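Local coordinates for protein TRAP dicarboxylate transporter-DctP subunit (Marinobacter aquaeolei, PDB 4PFI) that probably binds a small organic acid, such as a dicarboxylate, in the periplasm and hands it to a TRAP-type membrane transporter, at residues Ala105-Glu110 against His145-Gln150; Leu113-Phe118 against Arg180-Glu185; Ser184-Glu189 against Ile324-Glu329; Phe191-Ala196 against Leu317-Arg322. One frame throughout, in Å; residues are numbered along the deposited sequence.

Contact 1: Ala105-Glu110 against His145-Gln150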
loop_
_atom_site.group_PDB
_atom_site.type_symbol
_atom_site.label_atom_id
_atom_site.label_comp_id
_atom_site.label_asym_id
_atom_site.label_seq_id
_atom_site.Cartn_x
_atom_site.Cartn_y
_atom_site.Cartn_z
ATOM N N ALA A 105 9.713 -5.758 -3.023
ATOM C CA ALA A 105 10.306 -5.281 -4.279
ATOM C C ALA A 105 11.548 -6.056 -4.762
ATOM O O ALA A 105 11.814 -6.102 -5.962
ATOM C CB ALA A 105 10.636 -3.780 -4.174
ATOM N N ASP A 106 12.309 -6.658 -3.849
ATOM C CA ASP A 106 13.512 -7.393 -4.244
ATOM C C ASP A 106 13.203 -8.842 -4.580
ATOM O O ASP A 106 14.014 -9.533 -5.193
ATOM C CB ASP A 106 14.566 -7.331 -3.143
ATOM C CG ASP A 106 15.325 -6.013 -3.135
ATOM O OD1 ASP A 106 15.767 -5.553 -4.219
ATOM O OD2 ASP A 106 15.475 -5.428 -2.036
ATOM N N THR A 107 12.025 -9.304 -4.186
ATOM C CA THR A 107 11.617 -10.677 -4.465
ATOM C C THR A 107 10.478 -10.731 -5.504
ATOM O O THR A 107 10.488 -11.588 -6.394
ATOM C CB THR A 107 11.189 -11.394 -3.157
ATOM O OG1 THR A 107 10.259 -10.567 -2.439
ATOM C CG2 THR A 107 12.379 -11.645 -2.270
ATOM N N VAL A 108 9.517 -9.808 -5.387
ATOM C CA VAL A 108 8.347 -9.739 -6.269
ATOM C C VAL A 108 8.183 -8.342 -6.891
ATOM O O VAL A 108 7.288 -7.581 -6.505
ATOM C CB VAL A 108 7.057 -10.050 -5.481
ATOM C CG1 VAL A 108 5.914 -10.324 -6.423
ATOM C CG2 VAL A 108 7.288 -11.220 -4.540
ATOM N N PRO A 109 9.034 -8.015 -7.872
ATOM C CA PRO A 109 9.117 -6.683 -8.490
ATOM C C PRO A 109 7.828 -6.253 -9.184
ATOM O O PRO A 109 7.630 -5.063 -9.431
ATOM C CB PRO A 109 10.235 -6.836 -9.527
ATOM C CG PRO A 109 10.911 -8.159 -9.217
ATOM C CD PRO A 109 9.877 -9.003 -8.561
ATOM N N GLU A 110 6.958 -7.211 -9.472
ATOM C CA GLU A 110 5.713 -6.943 -10.172
ATOM C C GLU A 110 4.801 -6.061 -9.318
ATOM O O GLU A 110 3.929 -5.366 -9.842
ATOM C CB GLU A 110 5.012 -8.267 -10.513
ATOM C CG GLU A 110 5.808 -9.126 -11.504
ATOM C CD GLU A 110 7.070 -9.756 -10.901
ATOM O OE1 GLU A 110 7.071 -10.070 -9.690
ATOM O OE2 GLU A 110 8.066 -9.943 -11.639
ATOM N N HIS A 145 4.618 -17.055 -5.743
ATOM C CA HIS A 145 5.026 -18.444 -5.543
ATOM C C HIS A 145 6.525 -18.507 -5.692
ATOM O O HIS A 145 7.209 -19.127 -4.891
ATOM C CB HIS A 145 4.362 -19.376 -6.557
ATOM C CG HIS A 145 2.939 -19.726 -6.229
ATOM N ND1 HIS A 145 2.556 -20.227 -5.001
ATOM C CD2 HIS A 145 1.812 -19.681 -6.981
ATOM C CE1 HIS A 145 1.256 -20.459 -5.007
ATOM N NE2 HIS A 145 0.779 -20.133 -6.195
ATOM N N ASN A 146 7.031 -17.818 -6.708
ATOM C CA ASN A 146 8.467 -17.720 -6.950
ATOM C C ASN A 146 9.241 -17.218 -5.725
ATOM O O ASN A 146 10.440 -17.450 -5.611
ATOM C CB ASN A 146 8.722 -16.807 -8.153
ATOM C CG ASN A 146 10.156 -16.849 -8.631
ATOM O OD1 ASN A 146 10.964 -15.989 -8.269
ATOM N ND2 ASN A 146 10.482 -17.840 -9.464
ATOM N N ALA A 147 8.556 -16.528 -4.815
ATOM C CA ALA A 147 9.161 -16.061 -3.559
ATOM C C ALA A 147 8.725 -16.938 -2.382
ATOM O O ALA A 147 9.004 -16.620 -1.223
ATOM C CB ALA A 147 8.795 -14.584 -3.292
ATOM N N GLY A 148 8.046 -18.042 -2.703
ATOM C CA GLY A 148 7.535 -18.993 -1.727
ATOM C C GLY A 148 6.337 -18.500 -0.926
ATOM O O GLY A 148 6.207 -18.803 0.262
ATOM N N LEU A 149 5.448 -17.761 -1.579
ATOM C CA LEU A 149 4.297 -17.196 -0.891
ATOM C C LEU A 149 2.987 -17.474 -1.624
ATOM O O LEU A 149 2.923 -17.463 -2.853
ATOM C CB LEU A 149 4.481 -15.681 -0.695
ATOM C CG LEU A 149 5.578 -15.253 0.285
ATOM C CD1 LEU A 149 5.809 -13.748 0.210
ATOM C CD2 LEU A 149 5.234 -15.681 1.704
ATOM N N GLN A 150 1.927 -17.707 -0.860
ATOM C CA GLN A 150 0.603 -17.826 -1.449
ATOM C C GLN A 150 -0.105 -16.463 -1.393
ATOM O O GLN A 150 -0.435 -15.982 -0.313
ATOM C CB GLN A 150 -0.221 -18.900 -0.725
ATOM C CG GLN A 150 -1.612 -19.084 -1.295
ATOM C CD GLN A 150 -1.602 -19.582 -2.734
ATOM O OE1 GLN A 150 -1.130 -20.683 -3.014
ATOM N NE2 GLN A 150 -2.128 -18.772 -3.654
#

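Contact 2: Leu113-Phe118 against Arg180-Glu185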
loop_
_atom_site.group_PDB
_atom_site.type_symbol
_atom_site.label_atom_id
_atom_site.label_comp_id
_atom_site.label_asym_id
_atom_site.label_seq_id
_atom_site.Cartn_x
_atom_site.Cartn_y
_atom_site.Cartn_z
ATOM N N LEU A 113 3.970 -2.277 -9.851
ATOM C CA LEU A 113 2.790 -1.791 -10.540
ATOM C C LEU A 113 1.977 -0.834 -9.655
ATOM O O LEU A 113 1.453 0.154 -10.141
ATOM C CB LEU A 113 1.909 -2.978 -10.943
ATOM C CG LEU A 113 0.602 -2.668 -11.677
ATOM C CD1 LEU A 113 0.857 -2.462 -13.171
ATOM C CD2 LEU A 113 -0.439 -3.807 -11.438
ATOM N N PHE A 114 1.887 -1.139 -8.363
ATOM C CA PHE A 114 1.046 -0.388 -7.432
ATOM C C PHE A 114 1.629 0.938 -6.976
ATOM O O PHE A 114 0.937 1.712 -6.315
ATOM C CB PHE A 114 0.719 -1.249 -6.197
ATOM C CG PHE A 114 -0.069 -2.462 -6.525
ATOM C CD1 PHE A 114 -1.325 -2.337 -7.098
ATOM C CD2 PHE A 114 0.466 -3.729 -6.322
ATOM C CE1 PHE A 114 -2.062 -3.475 -7.440
ATOM C CE2 PHE A 114 -0.266 -4.866 -6.653
ATOM C CZ PHE A 114 -1.541 -4.735 -7.219
ATOM N N ASN A 115 2.888 1.198 -7.307
ATOM C CA ASN A 115 3.480 2.515 -7.056
ATOM C C ASN A 115 3.565 3.389 -8.323
ATOM O O ASN A 115 4.069 4.503 -8.254
ATOM C CB ASN A 115 4.874 2.408 -6.430
ATOM C CG ASN A 115 4.921 1.544 -5.169
ATOM O OD1 ASN A 115 5.898 0.818 -4.953
ATOM N ND2 ASN A 115 3.890 1.619 -4.336
ATOM N N LEU A 116 3.103 2.894 -9.472
ATOM C CA LEU A 116 3.075 3.713 -10.702
ATOM C C LEU A 116 1.986 4.791 -10.624
ATOM O O LEU A 116 0.854 4.519 -10.218
ATOM C CB LEU A 116 2.855 2.837 -11.944
ATOM C CG LEU A 116 4.070 1.992 -12.361
ATOM C CD1 LEU A 116 3.681 1.025 -13.444
ATOM C CD2 LEU A 116 5.236 2.876 -12.823
ATOM N N HIS A 117 2.304 6.018 -11.008
ATOM C CA HIS A 117 1.322 7.096 -10.876
ATOM C C HIS A 117 0.305 7.063 -12.031
ATOM O O HIS A 117 0.689 6.800 -13.169
ATOM C CB HIS A 117 2.028 8.457 -10.816
ATOM C CG HIS A 117 2.840 8.663 -9.570
ATOM N ND1 HIS A 117 3.445 9.847 -9.261
ATOM C CD2 HIS A 117 3.136 7.804 -8.555
ATOM C CE1 HIS A 117 4.090 9.725 -8.108
ATOM N NE2 HIS A 117 3.924 8.501 -7.672
ATOM N N PHE A 118 -0.970 7.332 -11.727
ATOM C CA PHE A 118 -2.027 7.515 -12.734
ATOM C C PHE A 118 -2.284 6.269 -13.582
ATOM O O PHE A 118 -2.683 6.377 -14.725
ATOM C CB PHE A 118 -1.704 8.721 -13.621
ATOM C CG PHE A 118 -1.462 9.981 -12.830
ATOM C CD1 PHE A 118 -2.513 10.620 -12.185
ATOM C CD2 PHE A 118 -0.182 10.507 -12.693
ATOM C CE1 PHE A 118 -2.299 11.751 -11.420
ATOM C CE2 PHE A 118 0.030 11.653 -11.930
ATOM C CZ PHE A 118 -1.036 12.268 -11.291
ATOM N N ARG A 180 10.972 11.811 0.086
ATOM C CA ARG A 180 11.012 10.442 0.616
ATOM C C ARG A 180 9.874 9.561 0.040
ATOM O O ARG A 180 8.684 9.838 0.203
ATOM C CB ARG A 180 11.074 10.482 2.158
ATOM C CG ARG A 180 10.405 9.354 2.925
ATOM C CD ARG A 180 10.972 8.050 2.665
ATOM N NE ARG A 180 10.854 7.153 3.810
ATOM C CZ ARG A 180 10.776 5.814 3.734
ATOM N NH1 ARG A 180 10.720 5.097 4.848
ATOM N NH2 ARG A 180 10.753 5.170 2.572
ATOM N N THR A 181 10.273 8.515 -0.671
ATOM C CA THR A 181 9.369 7.700 -1.470
ATOM C C THR A 181 9.250 6.321 -0.840
ATOM O O THR A 181 9.998 6.003 0.079
ATOM C CB THR A 181 9.941 7.488 -2.906
ATOM O OG1 THR A 181 11.166 6.739 -2.838
ATOM C CG2 THR A 181 10.196 8.811 -3.614
HETATM N N MSE A 182 8.336 5.489 -1.348
HETATM C CA MSE A 182 8.310 4.073 -0.961
HETATM C C MSE A 182 9.645 3.452 -1.379
HETATM O O MSE A 182 10.321 3.923 -2.302
HETATM C CB MSE A 182 7.127 3.337 -1.629
HETATM C CG MSE A 182 5.728 3.753 -1.109
HETATM SE SE MSE A 182 5.552 3.638 0.868
HETATM C CE MSE A 182 6.099 5.445 1.304
ATOM N N THR A 183 10.028 2.375 -0.720
ATOM C CA THR A 183 11.333 1.773 -0.963
ATOM C C THR A 183 11.328 0.807 -2.157
ATOM O O THR A 183 11.794 -0.322 -2.075
ATOM C CB THR A 183 11.827 1.045 0.288
ATOM O OG1 THR A 183 13.171 0.582 0.067
ATOM C CG2 THR A 183 10.893 -0.134 0.637
ATOM N N SER A 184 10.802 1.277 -3.272
ATOM C CA SER A 184 10.731 0.496 -4.484
ATOM C C SER A 184 11.430 1.297 -5.578
ATOM O O SER A 184 11.269 2.512 -5.663
ATOM C CB SER A 184 9.260 0.265 -4.856
ATOM O OG SER A 184 9.134 -0.406 -6.092
ATOM N N GLU A 185 12.193 0.631 -6.426
ATOM C CA GLU A 185 12.875 1.329 -7.503
ATOM C C GLU A 185 11.846 2.055 -8.382
ATOM O O GLU A 185 12.073 3.167 -8.861
ATOM C CB GLU A 185 13.683 0.343 -8.329
ATOM C CG GLU A 185 14.619 1.003 -9.290
ATOM C CD GLU A 185 15.811 0.124 -9.632
ATOM O OE1 GLU A 185 15.819 -1.063 -9.232
ATOM O OE2 GLU A 185 16.748 0.627 -10.296
#

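Contact 3: Ser184-Glu189 against Ile324-Glu329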
loop_
_atom_site.group_PDB
_atom_site.type_symbol
_atom_site.label_atom_id
_atom_site.label_comp_id
_atom_site.label_asym_id
_atom_site.label_seq_id
_atom_site.Cartn_x
_atom_site.Cartn_y
_atom_site.Cartn_z
ATOM N N SER A 184 10.802 1.277 -3.272
ATOM C CA SER A 184 10.731 0.496 -4.484
ATOM C C SER A 184 11.430 1.297 -5.578
ATOM O O SER A 184 11.269 2.512 -5.663
ATOM C CB SER A 184 9.260 0.265 -4.856
ATOM O OG SER A 184 9.134 -0.406 -6.092
ATOM N N GLU A 185 12.193 0.631 -6.426
ATOM C CA GLU A 185 12.875 1.329 -7.503
ATOM C C GLU A 185 11.846 2.055 -8.382
ATOM O O GLU A 185 12.073 3.167 -8.861
ATOM C CB GLU A 185 13.683 0.343 -8.329
ATOM C CG GLU A 185 14.619 1.003 -9.290
ATOM C CD GLU A 185 15.811 0.124 -9.632
ATOM O OE1 GLU A 185 15.819 -1.063 -9.232
ATOM O OE2 GLU A 185 16.748 0.627 -10.296
ATOM N N THR A 186 10.695 1.424 -8.574
ATOM C CA THR A 186 9.676 2.006 -9.410
ATOM C C THR A 186 9.122 3.244 -8.738
ATOM O O THR A 186 8.816 4.226 -9.410
ATOM C CB THR A 186 8.554 1.011 -9.691
ATOM O OG1 THR A 186 9.107 -0.140 -10.343
ATOM C CG2 THR A 186 7.495 1.625 -10.585
ATOM N N ALA A 187 8.981 3.195 -7.412
ATOM C CA ALA A 187 8.430 4.319 -6.665
ATOM C C ALA A 187 9.409 5.495 -6.691
ATOM O O ALA A 187 9.003 6.644 -6.852
ATOM C CB ALA A 187 8.092 3.930 -5.211
ATOM N N ALA A 188 10.698 5.196 -6.576
ATOM C CA ALA A 188 11.734 6.230 -6.671
ATOM C C ALA A 188 11.687 6.917 -8.042
ATOM O O ALA A 188 11.719 8.150 -8.139
ATOM C CB ALA A 188 13.111 5.628 -6.438
ATOM N N GLU A 189 11.598 6.111 -9.094
ATOM C CA GLU A 189 11.631 6.620 -10.461
ATOM C C GLU A 189 10.442 7.514 -10.775
ATOM O O GLU A 189 10.544 8.441 -11.566
ATOM C CB GLU A 189 11.675 5.475 -11.474
ATOM C CG GLU A 189 11.832 5.971 -12.891
ATOM C CD GLU A 189 13.121 6.779 -13.090
ATOM O OE1 GLU A 189 14.032 6.696 -12.235
ATOM O OE2 GLU A 189 13.225 7.498 -14.108
ATOM N N ILE A 324 8.922 -1.736 -16.799
ATOM C CA ILE A 324 8.988 -2.775 -17.840
ATOM C C ILE A 324 10.385 -3.385 -17.934
ATOM O O ILE A 324 10.518 -4.599 -17.945
ATOM C CB ILE A 324 8.609 -2.248 -19.252
ATOM C CG1 ILE A 324 7.160 -1.771 -19.285
ATOM C CG2 ILE A 324 8.804 -3.340 -20.317
ATOM C CD1 ILE A 324 6.182 -2.795 -18.760
ATOM N N GLU A 325 11.420 -2.545 -18.001
ATOM C CA GLU A 325 12.804 -3.023 -17.966
ATOM C C GLU A 325 13.030 -4.014 -16.822
ATOM O O GLU A 325 13.744 -5.000 -16.975
ATOM C CB GLU A 325 13.775 -1.856 -17.799
ATOM C CG GLU A 325 13.794 -0.879 -18.945
ATOM C CD GLU A 325 14.505 0.434 -18.594
ATOM O OE1 GLU A 325 14.878 0.631 -17.408
ATOM O OE2 GLU A 325 14.682 1.279 -19.507
ATOM N N LEU A 326 12.415 -3.743 -15.677
ATOM C CA LEU A 326 12.603 -4.551 -14.476
ATOM C C LEU A 326 11.758 -5.828 -14.414
ATOM O O LEU A 326 12.118 -6.762 -13.705
ATOM C CB LEU A 326 12.307 -3.706 -13.232
ATOM C CG LEU A 326 13.419 -2.737 -12.808
ATOM C CD1 LEU A 326 12.952 -1.791 -11.674
ATOM C CD2 LEU A 326 14.677 -3.518 -12.398
ATOM N N THR A 327 10.638 -5.869 -15.127
ATOM C CA THR A 327 9.705 -6.985 -14.999
ATOM C C THR A 327 9.386 -7.664 -16.341
ATOM O O THR A 327 8.742 -8.710 -16.369
ATOM C CB THR A 327 8.384 -6.533 -14.334
ATOM O OG1 THR A 327 7.781 -5.493 -15.114
ATOM C CG2 THR A 327 8.647 -6.030 -12.908
ATOM N N GLY A 328 9.834 -7.053 -17.437
ATOM C CA GLY A 328 9.637 -7.591 -18.771
ATOM C C GLY A 328 8.186 -7.762 -19.181
ATOM O O GLY A 328 7.339 -6.904 -18.924
ATOM N N GLU A 329 7.909 -8.891 -19.822
ATOM C CA GLU A 329 6.633 -9.126 -20.491
ATOM C C GLU A 329 5.457 -9.234 -19.524
ATOM O O GLU A 329 4.332 -8.839 -19.855
ATOM C CB GLU A 329 6.724 -10.401 -21.331
ATOM C CG GLU A 329 7.650 -10.266 -22.521
ATOM C CD GLU A 329 7.118 -9.279 -23.548
ATOM O OE1 GLU A 329 5.878 -9.106 -23.625
ATOM O OE2 GLU A 329 7.938 -8.666 -24.270
#

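Contact 4: Phe191-Ala196 against Leu317-Arg322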
loop_
_atom_site.group_PDB
_atom_site.type_symbol
_atom_site.label_atom_id
_atom_site.label_comp_id
_atom_site.label_asym_id
_atom_site.label_seq_id
_atom_site.Cartn_x
_atom_site.Cartn_y
_atom_site.Cartn_z
ATOM N N PHE A 191 9.052 9.729 -8.847
ATOM C CA PHE A 191 9.310 11.093 -8.370
ATOM C C PHE A 191 10.571 11.677 -9.028
ATOM O O PHE A 191 10.694 12.886 -9.217
ATOM C CB PHE A 191 9.385 11.106 -6.842
ATOM C CG PHE A 191 8.020 10.984 -6.185
ATOM C CD1 PHE A 191 7.198 12.103 -6.053
ATOM C CD2 PHE A 191 7.537 9.750 -5.754
ATOM C CE1 PHE A 191 5.936 11.995 -5.494
ATOM C CE2 PHE A 191 6.276 9.646 -5.199
ATOM C CZ PHE A 191 5.478 10.766 -5.058
ATOM N N ARG A 192 11.493 10.810 -9.412
ATOM C CA ARG A 192 12.633 11.251 -10.186
ATOM C C ARG A 192 12.117 11.821 -11.507
ATOM O O ARG A 192 12.683 12.759 -12.041
ATOM C CB ARG A 192 13.589 10.092 -10.418
ATOM C CG ARG A 192 14.967 10.498 -10.795
ATOM C CD ARG A 192 15.854 9.253 -10.938
ATOM N NE ARG A 192 16.313 8.695 -9.646
ATOM C CZ ARG A 192 16.018 7.478 -9.166
ATOM N NH1 ARG A 192 15.237 6.631 -9.830
ATOM N NH2 ARG A 192 16.508 7.094 -7.998
ATOM N N SER A 193 11.029 11.269 -12.029
ATOM C CA SER A 193 10.446 11.785 -13.279
ATOM C C SER A 193 10.046 13.259 -13.170
ATOM O O SER A 193 10.128 13.992 -14.140
ATOM C CB SER A 193 9.206 10.993 -13.675
ATOM O OG SER A 193 9.495 9.630 -13.846
ATOM N N TYR A 194 9.602 13.678 -11.989
ATOM C CA TYR A 194 9.203 15.070 -11.751
ATOM C C TYR A 194 10.411 15.954 -11.464
ATOM O O TYR A 194 10.283 17.176 -11.353
ATOM C CB TYR A 194 8.214 15.147 -10.580
ATOM C CG TYR A 194 7.004 14.254 -10.750
ATOM C CD1 TYR A 194 6.505 13.955 -12.025
ATOM C CD2 TYR A 194 6.371 13.702 -9.653
ATOM C CE1 TYR A 194 5.410 13.136 -12.198
ATOM C CE2 TYR A 194 5.282 12.877 -9.806
ATOM C CZ TYR A 194 4.809 12.597 -11.089
ATOM O OH TYR A 194 3.719 11.795 -11.238
ATOM N N GLY A 195 11.585 15.335 -11.353
ATOM C CA GLY A 195 12.816 16.062 -11.127
ATOM C C GLY A 195 13.185 16.135 -9.653
ATOM O O GLY A 195 13.895 17.045 -9.246
ATOM N N ALA A 196 12.709 15.193 -8.842
ATOM C CA ALA A 196 13.096 15.164 -7.435
ATOM C C ALA A 196 14.355 14.312 -7.268
ATOM O O ALA A 196 14.750 13.612 -8.193
ATOM C CB ALA A 196 11.966 14.621 -6.567
ATOM N N LEU A 317 5.390 9.177 -17.163
ATOM C CA LEU A 317 5.490 8.015 -18.052
ATOM C C LEU A 317 6.787 7.187 -17.896
ATOM O O LEU A 317 6.734 5.967 -17.854
ATOM C CB LEU A 317 5.272 8.447 -19.500
ATOM C CG LEU A 317 3.845 8.982 -19.719
ATOM C CD1 LEU A 317 3.674 9.552 -21.116
ATOM C CD2 LEU A 317 2.787 7.893 -19.450
ATOM N N PRO A 318 7.935 7.850 -17.736
ATOM C CA PRO A 318 9.229 7.166 -17.594
ATOM C C PRO A 318 9.309 6.136 -16.466
ATOM O O PRO A 318 10.124 5.223 -16.581
ATOM C CB PRO A 318 10.213 8.314 -17.317
ATOM C CG PRO A 318 9.582 9.512 -17.928
ATOM C CD PRO A 318 8.088 9.315 -17.763
ATOM N N ALA A 319 8.521 6.260 -15.402
ATOM C CA ALA A 319 8.479 5.186 -14.409
ATOM C C ALA A 319 7.894 3.882 -14.991
ATOM O O ALA A 319 8.214 2.795 -14.522
ATOM C CB ALA A 319 7.711 5.604 -13.190
ATOM N N ARG A 320 7.049 3.997 -16.019
ATOM C CA ARG A 320 6.482 2.817 -16.674
ATOM C C ARG A 320 7.570 2.080 -17.438
ATOM O O ARG A 320 7.649 0.857 -17.399
ATOM C CB ARG A 320 5.309 3.198 -17.590
ATOM C CG ARG A 320 4.107 3.581 -16.768
ATOM C CD ARG A 320 2.927 4.083 -17.559
ATOM N NE ARG A 320 1.985 4.773 -16.679
ATOM C CZ ARG A 320 0.725 5.063 -16.992
ATOM N NH1 ARG A 320 0.225 4.717 -18.174
ATOM N NH2 ARG A 320 -0.040 5.698 -16.102
ATOM N N GLN A 321 8.429 2.853 -18.095
ATOM C CA GLN A 321 9.552 2.308 -18.840
ATOM C C GLN A 321 10.478 1.534 -17.900
ATOM O O GLN A 321 10.770 0.374 -18.135
ATOM C CB GLN A 321 10.304 3.448 -19.527
ATOM C CG GLN A 321 11.539 3.025 -20.319
ATOM C CD GLN A 321 12.314 4.217 -20.853
ATOM O OE1 GLN A 321 11.748 5.109 -21.493
ATOM N NE2 GLN A 321 13.611 4.256 -20.568
ATOM N N ARG A 322 10.911 2.179 -16.816
ATOM C CA ARG A 322 11.784 1.539 -15.822
ATOM C C ARG A 322 11.117 0.277 -15.260
ATOM O O ARG A 322 11.778 -0.721 -14.997
ATOM C CB ARG A 322 12.130 2.520 -14.689
ATOM C CG ARG A 322 12.816 1.885 -13.455
ATOM C CD ARG A 322 14.217 1.304 -13.747
ATOM N NE ARG A 322 15.021 2.160 -14.630
ATOM C CZ ARG A 322 15.662 3.271 -14.246
ATOM N NH1 ARG A 322 15.599 3.691 -12.982
ATOM N NH2 ARG A 322 16.365 3.977 -15.133
#

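Contact 1: Ala105-Glu110 against His145-Gln150
Ala147 points its single methyl group at two neighbours in the opposing loop, Thr107 and Val108. CB of Ala147 lies 3.9 Å from CG2 of Val108 and 4.0 Å from CB of Thr107, so one small methyl meets a branch methyl of Val108 and the branch point of Thr107. Val108 sets CG1 anti to its backbone N (chi1 -166°), which leaves CG2 beside that N as the branch facing Ala147. Thr107 aims its CB at the turn, while its OG1 is engaged elsewhere, with the carbonyl O of Leu104 at the end of the preceding helix. A short side chain suits position 147, because the backbones come close here: CA of Thr107 and CA of Ala147 are 6.0 Å apart. The contact is purely van der Waals, small, and partly open to solvent on the Thr107 side.

Ala147 lies in the Schellman motif that closes helix 134-145, in the type I turn from His145 to Gly148. Gly148, with its positive phi, turns the chain out of the helix; its N reaches O of His145 at 2.6 Å, and Leu149 N bonds to O of Tyr144. Val108 also packs on Ala143 and Tyr144 of that helix. Beyond the turn the chain enters strand 149-164, where the backbone of Gln150 bonds to Ala251 in strand 244-252.

Contact 2: Leu113-Phe118 against Arg180-Glu185
Asn115 meets Ser184 through the oxygen of its amide: OD1 lies 3.4 Å from CB of Ser184 and 3.6 Å from its OG, a packing contact rather than a hydrogen bond. OD1 is buried and has no polar partner in the model. The other end of the amide, ND2, rests 4.3 Å from CG of selenomethionine Met182, whose chain then leads away. With CG anti to its carbonyl carbon (chi1 -53°), Asn115 extends the amide across to both residues, and its CB leans on Ala187.

Asn115 belongs to the 3-10 turn 113-115, in the loop between helices 101-104 and 124-132. Ser184 is the N-cap of helix 185-192, which connects the parallel strands 178-180 and 197-199 in a beta-alpha-beta crossover; a small hydroxyl residue suits such a place. Thr183 centres an inverse gamma turn, closed by a weak bond of 2.9 Å from Ser184 N to Met182 O. That same Met182 O accepts from Thr181 OG1 at 3.0 Å, the donor lying above the carbonyl plane, and Thr181 OG1 also bonds to Gln200. Farther out, Arg180 NH2 donates to Thr181 O at 2.7 Å. Arg180 probably corresponds to the arginine that meets the ligand carboxylate in relatives such as SiaP.

Contact 3: Ser184-Glu189 against Ile324-Glu329
Leu326 lays its CD1 methyl against the side chain of Glu185, and here the packing is closest, although both residues are exposed to solvent. CD1 of Leu326 is 4.0 Å from CG of Glu185 and 3.8 Å from its OE1, touching the glutamate all the way from CB to the carboxylate while the two side chains cross at about a right angle. Glu185 can offer that length because CG stands anti to its backbone N (chi1 -169°) and the chain continues extended. A leucine suits the place, since its branched end can lie against the glutamate's methylenes.

The contact joins helix 185-192, just after its N-cap, to the C-terminal helix 318-339. Ser184 caps weakly: Thr186 N lies 3.5 Å from Ser184 OG, with an N-H...O angle of 137°. On the inner side the approach loosens, Thr186 OG1 being 4.4 Å from CD1 of Leu326, yet Thr186 itself is buried, packed on Leu116 and Phe323. Past Leu326 the helix is distorted at Gly328, where phi is positive, a conformation that glycine adopts easily because it has no CB. There O of Ile324 accepts both Gly328 N, at 2.6 Å, and Thr327 N, at 3.1 Å.

Contact 4: Phe191-Ala196 against Leu317-Arg322
Ser193 carries its OG anti to the carbonyl carbon (chi1 -59°), a turn that lets the hydroxyl bond back to O of Glu189 and at the same time face Pro318 and Ala319. Arg192 runs out nearly straight (chi1 -161°) before bending at its third torsion, whereas Arg322 folds early (chi2 65°), and the two guanidinium groups end up near each other, beside the carboxylate of Glu189. A Schellman motif ends helix 185-192 here: Gly195, with positive phi, donates to O of Arg192 at 2.9 Å, and Ala196 N to O of Phe191.

Opposite it lies the first turn of helix 318-339. OG of Ser193 sits 3.8 Å from CB of Pro318 and equally far from N of Ala319. Proline suits this first turn, where its lack of an N-H costs the helix nothing, and a small serine opposite lets CA of Ser193 come within 6.4 Å of CA of Pro318. Glu189 forms a salt bridge with Arg192 and a long, weak ion pair with Arg322, which is also bridged to Glu325. NH1 of Arg192 lies at the edge of the Arg322 guanidinium, near its plane, 4.3 Å from NH1 of Arg322.

How the contacts relate
Contacts 2, 3 and 4 form a cluster, with contact 2 about 9 Å from contact 3 and contact 4 about 10 Å from both, between centres. Contact 1 lies farther out, about 14 Å from contact 3, 17 Å from contact 2 and 24 Å from contact 4, but still touches contacts 2 and 3. Contacts 2 and 3 share Ser184 and Glu185; contacts 3 and 4 both pair helix 185-192 with helix 318-339, contact 4 nested within the loop that contact 3 closes. Contacts 1 and 2 alternate along the chain. The C-terminal helix and the 105-118 loop thus cover helix 185-192, so that distant parts of the sequence build one packed face of the binding protein.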